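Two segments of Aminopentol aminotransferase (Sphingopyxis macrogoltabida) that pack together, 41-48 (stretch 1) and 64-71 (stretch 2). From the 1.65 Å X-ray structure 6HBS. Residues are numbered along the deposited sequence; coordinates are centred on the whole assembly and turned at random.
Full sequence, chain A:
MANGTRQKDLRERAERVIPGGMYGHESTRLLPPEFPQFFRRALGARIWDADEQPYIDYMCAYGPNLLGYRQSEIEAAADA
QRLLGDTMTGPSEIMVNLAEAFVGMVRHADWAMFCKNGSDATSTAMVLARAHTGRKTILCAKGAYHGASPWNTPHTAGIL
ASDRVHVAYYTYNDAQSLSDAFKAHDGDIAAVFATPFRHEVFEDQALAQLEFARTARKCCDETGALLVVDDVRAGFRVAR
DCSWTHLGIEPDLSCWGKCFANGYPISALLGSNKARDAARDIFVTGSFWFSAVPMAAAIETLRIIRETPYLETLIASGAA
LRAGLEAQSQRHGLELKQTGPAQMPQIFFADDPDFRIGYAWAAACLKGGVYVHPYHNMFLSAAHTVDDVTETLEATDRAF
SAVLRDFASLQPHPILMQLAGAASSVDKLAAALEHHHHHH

Stretch 1 (41-48) RALGARIW
Stretch 2 64-71: PNLLGYRQ

Stretch 1 is a tight β-hairpin: strand 41-43 turns through a type II' turn from Leu43 to Arg46 into strand 46-48. Leu43 N to Arg46 O and Arg46 N to Leu43 O, both 2.9 Å, close the turn, and Trp48 N to Arg41 O, also 2.9 Å, continues the ladder. Stretch 2, without regular helix or strand, lies against this hairpin, with Gly44 CA 4.2 Å from Gly68 CA and Leu43 CA 4.5 Å from Tyr69 CA.

Pro64 (phi/psi -53/-30) begins stretch 2 out of reach of the hairpin. Asn65 (-82/88) points toward it, with chi1 t and chi2 34°, so that Asn65 ND2 donates to Gly44 O at 3.2 Å. An amide side chain suits this buried place because it can supply a donor to a backbone carbonyl. Leu66 (-87/-40; t, p) and Leu67 (-119/1; m, t) make no contact with the hairpin, and both are buried.

Gly68 (111/137) occupies a backbone region that calls for glycine, since a CB would be jammed against the preceding carbonyl oxygen. Gly68 CA also lies 3.3 Å from Gly44 O in a CA-H...O contact. Gly68 opens a type II turn ending at Gln71, closed by a weak bond from Gln71 N to Gly68 O at 3.3 Å.

Tyr69 (-63/130) is the centre of the contact. Its backbone forms a single antiparallel bridge with Gly44: Tyr69 N donates to Gly44 O at 2.9 Å, and Gly44 N donates to Tyr69 O at 3.1 Å, both nearly straight. Gly44 (64/-116) has the positive phi that favours glycine. With chi1 m and chi2 -71°, the tyrosine side chain points toward the hairpin and lays one ring face over Ala42, whose CB sits 3.6 Å from the ring centroid and 15° off its normal, a CH-π contact. The methyl of Ala42 points toward stretch 2 and offers an apolar C-H to the ring face. Farther out, Ile47 CG2 (chi1 p, chi2 t) packs 3.7 Å from Tyr69 CE2, while Tyr69 OH is hydrogen-bonded elsewhere in the structure.

Arg70 (64/39; m, t, p, chi4 -140°) points toward the hairpin, reaching past Ala42 and bending at chi3 to bring its guanidinium near Leu43. Arg70 CD lies 3.6 Å from Ala42 O, and Arg70 NH1 lies 3.8 Å from Leu43 CD1, which the t, p rotamer of Leu43 brings nearer although its CB points away. One water accepts from Arg70 NH1 at 2.9 Å and its O lies 2.7 Å from Ala42 O, linking the two residues. Gln71 (-59/129; t, m) turns from the hairpin and caps the following helix.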

# COMPACT_ATOMS: atom_id res chain seq x y z
N ARG A 41 10.29 -18.92 8.62
CA ARG A 41 8.94 -19.44 8.63
C ARG A 41 8.24 -19.03 9.93
O ARG A 41 8.88 -18.53 10.86
CB ARG A 41 8.90 -20.97 8.44
CG ARG A 41 9.66 -21.76 9.49
CD ARG A 41 9.45 -23.25 9.35
NE ARG A 41 10.38 -23.92 10.26
CZ ARG A 41 10.03 -24.76 11.24
NH1 ARG A 41 8.75 -24.97 11.51
NH2 ARG A 41 10.96 -25.42 11.91
N ALA A 42 6.92 -19.21 9.94
CA ALA A 42 6.09 -18.82 11.06
C ALA A 42 4.90 -19.76 11.14
O ALA A 42 4.43 -20.24 10.10
CB ALA A 42 5.64 -17.37 10.93
N LEU A 43 4.39 -19.95 12.37
CA LEU A 43 3.24 -20.78 12.62
C LEU A 43 2.70 -20.54 14.04
O LEU A 43 3.46 -20.57 15.03
CB LEU A 43 3.62 -22.26 12.45
CG LEU A 43 2.48 -23.26 12.64
CD1 LEU A 43 1.48 -23.13 11.50
CD2 LEU A 43 2.99 -24.71 12.75
N GLY A 44 1.39 -20.34 14.14
CA GLY A 44 0.75 -20.13 15.42
C GLY A 44 1.25 -18.86 16.06
O GLY A 44 1.02 -17.79 15.51
N ALA A 45 1.93 -18.98 17.22
CA ALA A 45 2.50 -17.84 17.92
C ALA A 45 4.03 -17.86 17.84
O ALA A 45 4.68 -17.21 18.62
CB ALA A 45 2.04 -17.83 19.37
N ARG A 46 4.58 -18.59 16.86
CA ARG A 46 6.00 -18.74 16.75
C ARG A 46 6.52 -18.24 15.40
O ARG A 46 5.88 -18.41 14.38
CB ARG A 46 6.39 -20.22 16.93
CG ARG A 46 6.40 -20.68 18.38
CD ARG A 46 6.72 -22.16 18.54
NE ARG A 46 6.95 -22.51 19.95
CZ ARG A 46 6.00 -22.47 20.90
NH1 ARG A 46 4.75 -22.17 20.58
NH2 ARG A 46 6.33 -22.67 22.16
N ILE A 47 7.75 -17.74 15.42
CA ILE A 47 8.56 -17.45 14.24
C ILE A 47 9.87 -18.20 14.38
O ILE A 47 10.31 -18.45 15.50
CB ILE A 47 8.82 -15.94 14.08
CG1 ILE A 47 9.58 -15.37 15.29
CG2 ILE A 47 7.54 -15.22 13.81
CD1 ILE A 47 9.62 -13.84 15.34
N TRP A 48 10.51 -18.50 13.24
CA TRP A 48 11.83 -19.10 13.17
C TRP A 48 12.73 -18.18 12.33
O TRP A 48 12.32 -17.77 11.23
CB TRP A 48 11.77 -20.48 12.51
CG TRP A 48 11.17 -21.58 13.34
CD1 TRP A 48 11.88 -22.57 13.96
CD2 TRP A 48 9.78 -21.88 13.58
NE1 TRP A 48 11.03 -23.43 14.59
CE2 TRP A 48 9.74 -23.04 14.38
CE3 TRP A 48 8.58 -21.27 13.24
CZ2 TRP A 48 8.56 -23.58 14.85
CZ3 TRP A 48 7.39 -21.81 13.69
CH2 TRP A 48 7.39 -22.96 14.49
N PRO A 64 -0.24 -7.55 12.71
CA PRO A 64 -1.08 -8.36 11.84
C PRO A 64 -1.47 -9.78 12.30
O PRO A 64 -2.53 -10.23 11.94
CB PRO A 64 -0.25 -8.46 10.56
CG PRO A 64 0.47 -7.11 10.51
CD PRO A 64 0.82 -6.84 11.97
N ASN A 65 -0.63 -10.44 13.10
CA ASN A 65 -0.94 -11.80 13.52
C ASN A 65 -1.90 -11.75 14.72
O ASN A 65 -1.47 -11.81 15.87
CB ASN A 65 0.31 -12.62 13.83
CG ASN A 65 -0.05 -14.04 14.23
OD1 ASN A 65 -1.03 -14.58 13.71
ND2 ASN A 65 0.75 -14.62 15.12
N LEU A 66 -3.20 -11.72 14.43
CA LEU A 66 -4.25 -11.67 15.45
C LEU A 66 -4.61 -13.09 15.89
O LEU A 66 -4.88 -13.31 17.07
CB LEU A 66 -5.50 -10.97 14.90
CG LEU A 66 -6.67 -10.78 15.88
CD1 LEU A 66 -6.33 -9.77 16.99
CD2 LEU A 66 -7.90 -10.32 15.14
N LEU A 67 -4.67 -14.04 14.95
CA LEU A 67 -5.33 -15.34 15.21
C LEU A 67 -4.36 -16.51 15.07
O LEU A 67 -4.77 -17.67 15.25
CB LEU A 67 -6.50 -15.48 14.23
CG LEU A 67 -7.62 -14.46 14.41
CD1 LEU A 67 -8.71 -14.64 13.36
CD2 LEU A 67 -8.21 -14.55 15.81
N GLY A 68 -3.09 -16.21 14.77
CA GLY A 68 -2.09 -17.23 14.53
C GLY A 68 -1.62 -17.29 13.09
O GLY A 68 -2.42 -17.19 12.13
N TYR A 69 -0.31 -17.42 12.94
CA TYR A 69 0.26 -17.53 11.63
C TYR A 69 -0.24 -18.80 10.93
O TYR A 69 -0.16 -19.90 11.50
CB TYR A 69 1.78 -17.59 11.71
CG TYR A 69 2.48 -16.35 12.19
CD1 TYR A 69 2.57 -15.21 11.41
CD2 TYR A 69 3.14 -16.34 13.41
CE1 TYR A 69 3.31 -14.11 11.81
CE2 TYR A 69 3.88 -15.25 13.83
CZ TYR A 69 3.98 -14.12 13.02
OH TYR A 69 4.73 -13.05 13.45
N ARG A 70 -0.73 -18.62 9.69
CA ARG A 70 -1.21 -19.70 8.81
C ARG A 70 -2.43 -20.36 9.44
O ARG A 70 -2.60 -21.57 9.35
CB ARG A 70 -0.14 -20.75 8.51
CG ARG A 70 1.04 -20.22 7.69
CD ARG A 70 2.11 -21.27 7.49
NE ARG A 70 1.53 -22.43 6.81
CZ ARG A 70 1.80 -23.71 7.08
NH1 ARG A 70 2.70 -24.04 7.99
NH2 ARG A 70 1.18 -24.65 6.40
N GLN A 71 -3.29 -19.54 10.06
CA GLN A 71 -4.49 -20.02 10.66
C GLN A 71 -5.35 -20.71 9.58
O GLN A 71 -5.61 -20.15 8.53
CB GLN A 71 -5.25 -18.88 11.32
CG GLN A 71 -6.20 -19.33 12.43
CD GLN A 71 -7.59 -19.66 11.92
OE1 GLN A 71 -7.89 -19.54 10.72
NE2 GLN A 71 -8.45 -20.09 12.83
O HOH W 1 5.02 -22.42 8.67